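Local coordinates for transferrin binding protein B (PDB 3PQU) that probably binds host transferrin at the bacterial outer membrane as a surface lipoprotein, the first step in taking iron from it, at residues 124-129 / 150-155; 46-51 / 199-204; 374-379 / 454-459; 357-362 / 399-404. One frame throughout, in Å; residues are numbered along the deposited sequence.

Contact 1. Residues 124-129 / 150-155; sequences GYVFDE and DGYIYY
Y125 and I153 meet on one face of this antiparallel strand pair, where I153 CD1 rests 3.8 Å from Y125 CB while the phenol itself leads off toward I205 and K114. Further along the same face F127 CB lies 3.9 Å from G151 CA. On the other face V126 and Y152 lie side by side, pointing the same way, with V126 CG1 4.1 Å from Y152 CB. Y154 CG stands between its own backbone N and carbonyl carbon (chi1 80°), and the ring lies over G124, with G124 N 4.0 Å above its plane, near the rim. Paired N-H···O bonds link G124 with Y154, V126 with Y152 and D128 with D150. The shortest, D128 N to D150 O, measures 2.8 Å. The longest, V126 N to Y152 O, measures 3.1 Å. At the polar edge D128 and D150 stand on the same face; the two carboxylates, not in contact, have separate partners: D150 a salt bridge to K97, D128 hydrogen bonds to T98 and S100. Strand 150-157 is flanked further by 43-47, strand 121-128 by 103-105, and helix 91-97 packs L91 and L94 on V126, in the five-stranded sheet of the N-lobe handle.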
# COMPACT_ATOMS: atom_id res chain seq x y z
N GLY A 124 10.62 11.80 4.03
CA GLY A 124 11.56 12.91 3.97
C GLY A 124 12.93 12.43 3.54
O GLY A 124 13.19 12.14 2.37
N TYR A 125 13.83 12.32 4.51
CA TYR A 125 15.22 12.05 4.20
C TYR A 125 15.92 11.41 5.39
O TYR A 125 15.48 11.51 6.54
CB TYR A 125 15.93 13.34 3.77
CG TYR A 125 15.70 14.49 4.73
CD1 TYR A 125 16.34 14.54 5.97
CD2 TYR A 125 14.83 15.53 4.40
CE1 TYR A 125 16.12 15.61 6.88
CE2 TYR A 125 14.60 16.60 5.30
CZ TYR A 125 15.26 16.63 6.53
OH TYR A 125 15.04 17.66 7.42
N VAL A 126 17.00 10.72 5.07
CA VAL A 126 17.88 10.14 6.07
C VAL A 126 19.27 10.25 5.47
O VAL A 126 19.48 9.91 4.30
CB VAL A 126 17.47 8.69 6.37
CG1 VAL A 126 17.16 7.94 5.07
CG2 VAL A 126 18.52 7.99 7.21
N PHE A 127 20.22 10.78 6.23
CA PHE A 127 21.50 11.08 5.62
C PHE A 127 22.66 11.26 6.59
O PHE A 127 22.46 11.50 7.79
CB PHE A 127 21.36 12.34 4.74
CG PHE A 127 21.31 13.63 5.54
CD1 PHE A 127 22.46 14.38 5.74
CD2 PHE A 127 20.11 14.08 6.09
CE1 PHE A 127 22.42 15.57 6.50
CE2 PHE A 127 20.05 15.25 6.83
CZ PHE A 127 21.21 16.01 7.04
N ASP A 128 23.87 11.11 6.05
CA ASP A 128 25.11 11.41 6.74
C ASP A 128 25.55 12.77 6.20
O ASP A 128 25.67 12.96 4.99
CB ASP A 128 26.15 10.31 6.44
CG ASP A 128 27.47 10.51 7.18
OD1 ASP A 128 27.88 11.66 7.42
OD2 ASP A 128 28.15 9.52 7.50
N GLU A 129 25.77 13.73 7.08
CA GLU A 129 26.11 15.08 6.63
C GLU A 129 27.40 15.12 5.80
O GLU A 129 27.54 15.95 4.91
CB GLU A 129 26.30 16.01 7.83
CG GLU A 129 26.74 17.41 7.48
CD GLU A 129 26.85 18.29 8.72
OE1 GLU A 129 25.90 18.31 9.53
OE2 GLU A 129 27.88 18.98 8.88
N ASP A 150 25.40 12.20 2.10
CA ASP A 150 25.13 10.89 1.54
C ASP A 150 23.88 10.36 2.19
O ASP A 150 23.83 10.25 3.41
CB ASP A 150 26.27 9.90 1.83
CG ASP A 150 26.10 8.59 1.09
OD1 ASP A 150 26.34 7.51 1.66
OD2 ASP A 150 25.71 8.65 -0.09
N GLY A 151 22.86 10.03 1.39
CA GLY A 151 21.63 9.55 1.98
C GLY A 151 20.53 9.36 0.97
O GLY A 151 20.82 9.18 -0.21
N TYR A 152 19.27 9.44 1.43
CA TYR A 152 18.12 9.06 0.63
C TYR A 152 16.94 9.99 0.85
O TYR A 152 16.76 10.55 1.94
CB TYR A 152 17.69 7.64 1.01
CG TYR A 152 18.78 6.62 0.84
CD1 TYR A 152 18.83 5.80 -0.28
CD2 TYR A 152 19.78 6.49 1.80
CE1 TYR A 152 19.86 4.84 -0.43
CE2 TYR A 152 20.80 5.55 1.66
CZ TYR A 152 20.83 4.74 0.54
OH TYR A 152 21.85 3.83 0.42
N ILE A 153 16.13 10.15 -0.18
CA ILE A 153 14.82 10.78 -0.05
C ILE A 153 13.82 9.63 -0.12
O ILE A 153 13.99 8.72 -0.93
CB ILE A 153 14.56 11.75 -1.20
CG1 ILE A 153 15.71 12.80 -1.29
CG2 ILE A 153 13.18 12.40 -1.06
CD1 ILE A 153 15.95 13.62 0.00
N TYR A 154 12.79 9.63 0.71
CA TYR A 154 11.88 8.49 0.70
C TYR A 154 10.51 8.82 1.27
O TYR A 154 10.32 9.85 1.92
CB TYR A 154 12.48 7.33 1.50
CG TYR A 154 12.28 7.50 3.01
CD1 TYR A 154 11.27 6.80 3.69
CD2 TYR A 154 13.04 8.40 3.73
CE1 TYR A 154 11.08 6.98 5.06
CE2 TYR A 154 12.85 8.59 5.10
CZ TYR A 154 11.86 7.88 5.75
OH TYR A 154 11.67 8.06 7.10
N TYR A 155 9.57 7.91 1.04
CA TYR A 155 8.39 7.82 1.90
C TYR A 155 8.10 6.35 2.14
O TYR A 155 8.44 5.49 1.33
CB TYR A 155 7.15 8.55 1.28
CG TYR A 155 6.40 7.77 0.21
CD1 TYR A 155 5.39 6.87 0.56
CD2 TYR A 155 6.68 7.93 -1.14
CE1 TYR A 155 4.69 6.15 -0.42
CE2 TYR A 155 6.00 7.22 -2.12
CZ TYR A 155 5.00 6.32 -1.75
OH TYR A 155 4.30 5.61 -2.72

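Contact 2. Residues 46-51 / 199-204; sequences AKIPRR and NVAATS
A seam between the N-lobe handle and a long loop of the neighbouring barrel is closed here, I48 to R51 running nearly antiparallel to N199 to T203 just past strand 43-47. The backbones are joined by a single bridge, R50 with V200, and by two hydrogen bonds around it: R51 N to N199 O at 2.8 Å, almost straight at 174°, and A201 N to P49 O at 3.1 Å. At the outer end R51 grips the amide oxygen of N199 side-on. Its CG is anti to the backbone N (chi1 -169°) and the chain bends at chi3, which places NE. Both NE and NH2 reach one acceptor: N199 OD1 sits in the guanidinium plane, 2.8 Å from R51 NH2 and 3.2 Å from R51 NE. The two donors come from the same face of the amide, whose plane is inclined 39° to the guanidinium. R51 NH1 turns instead to D67 O. A water donates to R51 O and N199 O, tying the same two residues again. Inward the contact becomes apolar: I48 CG2 meets T203 CG2 at 3.8 Å, the two side chains crossing at about a right angle, and A201 CB lies 3.8 Å from P49 CD. T179 of barrel strand 170-183 lines this side. Such a loop-to-loop seam between handle and barrel is consistent with the two-part lobe of TbpB.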
# COMPACT_ATOMS: atom_id res chain seq x y z
N ALA A 46 14.95 7.10 -3.08
CA ALA A 46 16.00 7.35 -4.06
C ALA A 46 17.23 7.94 -3.38
O ALA A 46 17.13 8.78 -2.50
CB ALA A 46 15.54 8.28 -5.17
N LYS A 47 18.39 7.49 -3.82
CA LYS A 47 19.66 7.99 -3.33
C LYS A 47 19.89 9.44 -3.76
O LYS A 47 19.53 9.84 -4.86
CB LYS A 47 20.78 7.11 -3.89
CG LYS A 47 22.19 7.44 -3.40
CD LYS A 47 23.11 6.25 -3.66
CE LYS A 47 24.43 6.37 -2.94
NZ LYS A 47 25.17 5.07 -3.01
N ILE A 48 20.49 10.23 -2.88
CA ILE A 48 20.83 11.63 -3.19
C ILE A 48 22.04 11.64 -4.14
O ILE A 48 23.09 11.10 -3.79
CB ILE A 48 21.15 12.44 -1.88
CG1 ILE A 48 19.90 12.53 -0.97
CG2 ILE A 48 21.66 13.86 -2.19
CD1 ILE A 48 20.16 13.15 0.46
N PRO A 49 21.89 12.23 -5.35
CA PRO A 49 23.01 12.20 -6.32
C PRO A 49 24.22 13.02 -5.87
O PRO A 49 24.06 14.08 -5.23
CB PRO A 49 22.40 12.81 -7.59
CG PRO A 49 20.93 12.50 -7.49
CD PRO A 49 20.63 12.66 -6.00
N ARG A 50 25.41 12.51 -6.19
CA ARG A 50 26.71 13.07 -5.78
C ARG A 50 27.60 12.98 -7.01
O ARG A 50 27.69 11.93 -7.62
CB ARG A 50 27.33 12.20 -4.67
CG ARG A 50 26.77 12.43 -3.25
CD ARG A 50 26.70 11.14 -2.44
NE ARG A 50 27.99 10.51 -2.16
CZ ARG A 50 28.80 10.86 -1.16
NH1 ARG A 50 28.49 11.87 -0.35
NH2 ARG A 50 29.95 10.22 -0.99
N ARG A 51 28.27 14.07 -7.37
CA ARG A 51 29.12 14.04 -8.57
C ARG A 51 30.40 13.25 -8.33
O ARG A 51 30.99 13.33 -7.26
CB ARG A 51 29.48 15.46 -9.03
CG ARG A 51 30.15 15.49 -10.41
CD ARG A 51 30.26 16.92 -10.90
NE ARG A 51 31.11 17.74 -10.04
CZ ARG A 51 32.42 17.88 -10.21
NH1 ARG A 51 33.02 17.24 -11.19
NH2 ARG A 51 33.13 18.65 -9.39
N ASN A 199 28.11 19.70 -6.92
CA ASN A 199 28.87 18.54 -6.45
C ASN A 199 27.94 17.56 -5.75
O ASN A 199 28.19 16.35 -5.71
CB ASN A 199 29.98 18.97 -5.50
CG ASN A 199 31.19 19.56 -6.24
OD1 ASN A 199 31.25 19.57 -7.47
ND2 ASN A 199 32.17 20.02 -5.47
N VAL A 200 26.87 18.10 -5.17
CA VAL A 200 25.88 17.33 -4.42
C VAL A 200 24.54 17.92 -4.82
O VAL A 200 24.45 19.10 -5.12
CB VAL A 200 26.12 17.44 -2.89
CG1 VAL A 200 25.01 16.74 -2.09
CG2 VAL A 200 27.50 16.85 -2.53
N ALA A 201 23.50 17.07 -4.88
CA ALA A 201 22.21 17.51 -5.37
C ALA A 201 21.67 18.62 -4.47
O ALA A 201 21.96 18.65 -3.27
CB ALA A 201 21.22 16.32 -5.41
N ALA A 202 20.88 19.52 -5.04
CA ALA A 202 20.11 20.44 -4.21
C ALA A 202 18.95 19.62 -3.63
O ALA A 202 18.24 18.94 -4.38
CB ALA A 202 19.59 21.60 -5.04
N THR A 203 18.76 19.69 -2.32
CA THR A 203 17.75 18.87 -1.64
C THR A 203 16.98 19.73 -0.63
O THR A 203 17.40 20.86 -0.29
CB THR A 203 18.41 17.73 -0.82
OG1 THR A 203 19.17 18.31 0.24
CG2 THR A 203 19.32 16.82 -1.67
N SER A 204 15.91 19.17 -0.06
CA SER A 204 15.20 19.86 1.02
C SER A 204 16.08 19.91 2.28
O SER A 204 15.72 20.59 3.23
CB SER A 204 13.86 19.19 1.35
OG SER A 204 14.02 17.79 1.39
O HOH W 1 30.67 14.62 -4.71

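Contact 3. Residues 374-379 / 454-459; sequences NFKNSK and IAEADN
F375 and K376 carry the close packing, the aromatic ring against D458 and N459, the lysine against A457. The methylene of N459 sits over the middle of the ring, CB 3.6 Å from the F375 centroid and only 6° off the ring normal, a CH-pi contact. Beyond it the N459 amide stacks on the ring with the planes 26° apart, the two side chains sliding past each other in opposite directions. The ring also meets the main chain obliquely, F375 CE2 lying 3.3 Å from D458 C. K376 extends fully beyond CG and ends in one hydrogen bond: K376 NZ approaches A457 O at 2.9 Å in the carbonyl plane, on a lone pair, while K376 CD touches A457 CB at 4.0 Å. The looser side is electrostatic. K376 NZ and E456 OE1 stand 4.0 Å apart, beyond a salt bridge, so their attraction is probably modest; N459 is an exposed residue. On the handle side N374 and N377 tie their own turn together through N374 N to N377 OD1 and N377 ND2 to N374 O. F375 packs beside the disulfide-linked C393 and C394 as well. Such sparse, side-chain-led contact between a handle strand and the loop after barrel strand 452-455 belongs to the two-part TbpB C-lobe.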
# COMPACT_ATOMS: atom_id res chain seq x y z
N ASN A 374 -7.20 -21.86 -15.59
CA ASN A 374 -8.11 -22.83 -14.97
C ASN A 374 -9.18 -22.19 -14.08
O ASN A 374 -9.15 -20.98 -13.82
CB ASN A 374 -7.32 -23.86 -14.17
CG ASN A 374 -6.43 -24.72 -15.05
OD1 ASN A 374 -6.82 -25.09 -16.15
ND2 ASN A 374 -5.24 -25.04 -14.56
N PHE A 375 -10.12 -23.01 -13.61
CA PHE A 375 -11.14 -22.56 -12.68
C PHE A 375 -10.50 -22.02 -11.41
O PHE A 375 -10.82 -20.93 -10.96
CB PHE A 375 -12.11 -23.68 -12.33
CG PHE A 375 -13.09 -23.32 -11.25
CD1 PHE A 375 -14.15 -22.47 -11.52
CD2 PHE A 375 -12.94 -23.81 -9.96
CE1 PHE A 375 -15.05 -22.12 -10.54
CE2 PHE A 375 -13.84 -23.48 -8.97
CZ PHE A 375 -14.90 -22.63 -9.25
N LYS A 376 -9.60 -22.81 -10.83
CA LYS A 376 -8.72 -22.31 -9.78
C LYS A 376 -7.29 -22.64 -10.18
O LYS A 376 -7.05 -23.64 -10.85
CB LYS A 376 -9.10 -22.87 -8.40
CG LYS A 376 -8.66 -24.29 -8.11
CD LYS A 376 -9.13 -24.71 -6.72
CE LYS A 376 -8.52 -26.03 -6.27
NZ LYS A 376 -9.13 -26.50 -4.99
N ASN A 377 -6.35 -21.79 -9.80
CA ASN A 377 -4.98 -21.89 -10.30
C ASN A 377 -3.96 -21.82 -9.19
O ASN A 377 -4.09 -21.04 -8.26
CB ASN A 377 -4.73 -20.77 -11.32
CG ASN A 377 -5.73 -20.81 -12.47
OD1 ASN A 377 -5.51 -21.51 -13.46
ND2 ASN A 377 -6.83 -20.09 -12.33
N SER A 378 -2.92 -22.65 -9.30
CA SER A 378 -1.85 -22.65 -8.31
C SER A 378 -0.66 -21.83 -8.78
O SER A 378 -0.25 -21.91 -9.94
CB SER A 378 -1.41 -24.08 -8.01
OG SER A 378 -0.32 -24.09 -7.10
N LYS A 379 -0.11 -21.03 -7.87
CA LYS A 379 1.05 -20.22 -8.17
C LYS A 379 2.17 -20.53 -7.19
O LYS A 379 1.93 -20.63 -5.98
CB LYS A 379 0.70 -18.73 -8.10
CG LYS A 379 -0.50 -18.32 -8.95
CD LYS A 379 -0.22 -18.49 -10.44
CE LYS A 379 -1.40 -17.99 -11.26
NZ LYS A 379 -1.12 -18.04 -12.72
N ILE A 454 -11.16 -31.16 5.43
CA ILE A 454 -10.95 -30.01 4.56
C ILE A 454 -12.06 -29.86 3.52
O ILE A 454 -12.74 -30.82 3.18
CB ILE A 454 -9.57 -30.06 3.86
CG1 ILE A 454 -9.40 -31.37 3.08
CG2 ILE A 454 -8.46 -29.89 4.86
CD1 ILE A 454 -9.98 -31.35 1.69
N ALA A 455 -12.22 -28.64 3.03
CA ALA A 455 -13.08 -28.37 1.88
C ALA A 455 -12.20 -27.75 0.81
O ALA A 455 -11.41 -26.85 1.09
CB ALA A 455 -14.19 -27.44 2.27
N GLU A 456 -12.32 -28.25 -0.42
CA GLU A 456 -11.47 -27.80 -1.52
C GLU A 456 -12.32 -27.21 -2.64
O GLU A 456 -13.23 -27.86 -3.15
CB GLU A 456 -10.61 -28.95 -2.04
CG GLU A 456 -9.61 -29.49 -1.02
CD GLU A 456 -8.18 -29.10 -1.34
OE1 GLU A 456 -7.74 -29.31 -2.49
OE2 GLU A 456 -7.49 -28.58 -0.43
N ALA A 457 -12.01 -25.98 -3.02
CA ALA A 457 -12.78 -25.28 -4.04
C ALA A 457 -12.88 -26.07 -5.33
O ALA A 457 -11.89 -26.64 -5.79
CB ALA A 457 -12.17 -23.92 -4.30
N ASP A 458 -14.08 -26.12 -5.91
CA ASP A 458 -14.28 -26.77 -7.20
C ASP A 458 -15.47 -26.16 -7.93
O ASP A 458 -16.17 -25.31 -7.38
CB ASP A 458 -14.46 -28.28 -7.05
CG ASP A 458 -15.76 -28.66 -6.35
OD1 ASP A 458 -15.83 -29.77 -5.79
OD2 ASP A 458 -16.70 -27.84 -6.36
N ASN A 459 -15.70 -26.60 -9.16
CA ASN A 459 -16.80 -26.08 -9.97
C ASN A 459 -17.93 -27.09 -10.21
O ASN A 459 -18.77 -26.89 -11.08
CB ASN A 459 -16.28 -25.56 -11.32
CG ASN A 459 -15.37 -26.56 -12.02
OD1 ASN A 459 -15.05 -27.63 -11.48
ND2 ASN A 459 -14.94 -26.22 -13.23

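Contact 4. Residues 357-362 / 399-404; sequences DASVLI and YMKFGQ
K401 folds back against S359: its CG stands anti to the carbonyl carbon, beside the backbone N (chi1 -66°), and the chain bends once, at chi2 (-64°), before running on extended. S359 OG meets aliphatic carbon, lying 3.6 Å from K401 CE and 4.0 Å from K401 CG. Lower on the same lysine, K401 CG rests 3.6 Å from A358 O. The ammonium group passes beyond the serine and is held by the carbonyl oxygens of C394 and L397, two bonds that anchor the far end of the chain and leave its methylenes as the packing surface. A358 supplies the other half of the contact: its methyl points at the strand and sits against backbone, A358 CB being 3.8 Å from Y399 O and 3.9 Å from M400 CA. The side chains of Y399 and M400 start away from the turn, so the main chain there is what the methyl meets. Both A358 and S359 belong to a type I beta turn from D357 to V360. D357 OD1 stiffens it by accepting from S359 N at 2.9 Å, an Asx turn, with the donor above the carboxylate plane; the closing V360 N to D357 O bond is weak. Q422 of strand 413-424 donates to A358 O and V360 O, fastening the turn to the sheet. What results is a beta turn leading into the hairpin of strands 360-363 and 366-369, packed on a central strand of the C-lobe handle.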
# COMPACT_ATOMS: atom_id res chain seq x y z
N ASP A 357 -6.69 -4.06 -5.73
CA ASP A 357 -6.79 -5.14 -6.72
C ASP A 357 -6.79 -6.50 -6.02
O ASP A 357 -5.75 -6.95 -5.54
CB ASP A 357 -5.64 -5.04 -7.73
CG ASP A 357 -5.74 -6.07 -8.85
OD1 ASP A 357 -6.65 -6.93 -8.79
OD2 ASP A 357 -4.91 -6.03 -9.78
N ALA A 358 -7.96 -7.14 -5.99
CA ALA A 358 -8.14 -8.40 -5.27
C ALA A 358 -7.49 -9.58 -5.97
O ALA A 358 -7.36 -10.66 -5.39
CB ALA A 358 -9.64 -8.68 -5.03
N SER A 359 -7.06 -9.39 -7.22
CA SER A 359 -6.46 -10.47 -7.98
C SER A 359 -4.93 -10.51 -7.88
O SER A 359 -4.27 -11.26 -8.61
CB SER A 359 -6.91 -10.41 -9.45
OG SER A 359 -8.32 -10.56 -9.56
N VAL A 360 -4.35 -9.72 -6.99
CA VAL A 360 -2.92 -9.87 -6.70
C VAL A 360 -2.69 -10.03 -5.21
O VAL A 360 -3.31 -9.33 -4.40
CB VAL A 360 -2.07 -8.68 -7.24
CG1 VAL A 360 -2.26 -8.51 -8.75
CG2 VAL A 360 -2.40 -7.40 -6.52
N LEU A 361 -1.82 -10.96 -4.85
CA LEU A 361 -1.35 -11.07 -3.47
C LEU A 361 -0.03 -10.33 -3.34
O LEU A 361 0.88 -10.53 -4.14
CB LEU A 361 -1.13 -12.53 -3.09
CG LEU A 361 -2.27 -13.29 -2.42
CD1 LEU A 361 -1.80 -14.69 -2.08
CD2 LEU A 361 -2.71 -12.55 -1.17
N ILE A 362 0.08 -9.48 -2.32
CA ILE A 362 1.30 -8.70 -2.13
C ILE A 362 2.14 -9.36 -1.05
O ILE A 362 1.71 -9.46 0.09
CB ILE A 362 1.00 -7.26 -1.69
CG1 ILE A 362 -0.20 -6.67 -2.44
CG2 ILE A 362 2.25 -6.40 -1.85
CD1 ILE A 362 0.16 -5.87 -3.69
N TYR A 399 -14.05 -9.76 -9.22
CA TYR A 399 -13.77 -8.67 -8.29
C TYR A 399 -13.37 -9.16 -6.91
O TYR A 399 -13.32 -8.39 -5.96
CB TYR A 399 -14.97 -7.72 -8.21
CG TYR A 399 -15.24 -7.07 -9.54
CD1 TYR A 399 -14.56 -5.93 -9.92
CD2 TYR A 399 -16.15 -7.62 -10.43
CE1 TYR A 399 -14.77 -5.34 -11.14
CE2 TYR A 399 -16.37 -7.04 -11.67
CZ TYR A 399 -15.68 -5.89 -12.01
OH TYR A 399 -15.88 -5.29 -13.22
N MET A 400 -13.09 -10.46 -6.81
CA MET A 400 -12.65 -11.06 -5.56
C MET A 400 -11.87 -12.34 -5.84
O MET A 400 -11.98 -12.92 -6.92
CB MET A 400 -13.85 -11.40 -4.67
CG MET A 400 -14.77 -12.49 -5.23
SD MET A 400 -15.97 -13.07 -4.00
CE MET A 400 -14.88 -13.94 -2.86
N LYS A 401 -11.07 -12.76 -4.87
CA LYS A 401 -10.43 -14.07 -4.92
C LYS A 401 -10.37 -14.61 -3.50
O LYS A 401 -10.39 -13.86 -2.53
CB LYS A 401 -9.01 -13.97 -5.49
CG LYS A 401 -8.90 -13.55 -6.94
CD LYS A 401 -9.52 -14.55 -7.89
CE LYS A 401 -9.61 -13.94 -9.29
NZ LYS A 401 -10.32 -14.80 -10.26
N PHE A 402 -10.32 -15.93 -3.40
CA PHE A 402 -10.00 -16.59 -2.14
C PHE A 402 -9.24 -17.86 -2.45
O PHE A 402 -9.18 -18.30 -3.60
CB PHE A 402 -11.27 -16.88 -1.34
CG PHE A 402 -12.22 -17.86 -2.00
CD1 PHE A 402 -12.18 -19.21 -1.67
CD2 PHE A 402 -13.14 -17.43 -2.95
CE1 PHE A 402 -13.05 -20.11 -2.28
CE2 PHE A 402 -14.01 -18.33 -3.56
CZ PHE A 402 -13.97 -19.67 -3.22
N GLY A 403 -8.65 -18.46 -1.43
CA GLY A 403 -7.95 -19.71 -1.64
C GLY A 403 -7.05 -20.09 -0.50
O GLY A 403 -7.26 -19.66 0.64
N GLN A 404 -6.05 -20.91 -0.80
CA GLN A 404 -5.09 -21.36 0.19
C GLN A 404 -3.75 -20.70 -0.06
O GLN A 404 -3.41 -20.35 -1.19
CB GLN A 404 -4.93 -22.87 0.11
CG GLN A 404 -6.22 -23.61 -0.17
CD GLN A 404 -5.97 -25.07 -0.49
OE1 GLN A 404 -5.21 -25.75 0.21
NE2 GLN A 404 -6.59 -25.56 -1.55

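How the contacts relate
Contacts 1, 2 and 4 are buried, whereas contact 3 lies at the surface. Contacts 1 and 2 share the N-lobe handle sheet and touch directly, since strand 43-47 pairs with 150-157; contact 1 builds that sheet by regular backbone bonding, and contact 2 joins the loop after inner strand 43-47 to a loop of the barrel with a mix of backbone, guanidinium and apolar links. Contacts 3 and 4, centres about 13 Å apart, form a comparable pair in the C-lobe: contact 4 stays within the handle and relies on van der Waals packing, while contact 3 reaches the barrel through a ring face and one lysine. The two pairs lie on opposite sides of the chain's centre.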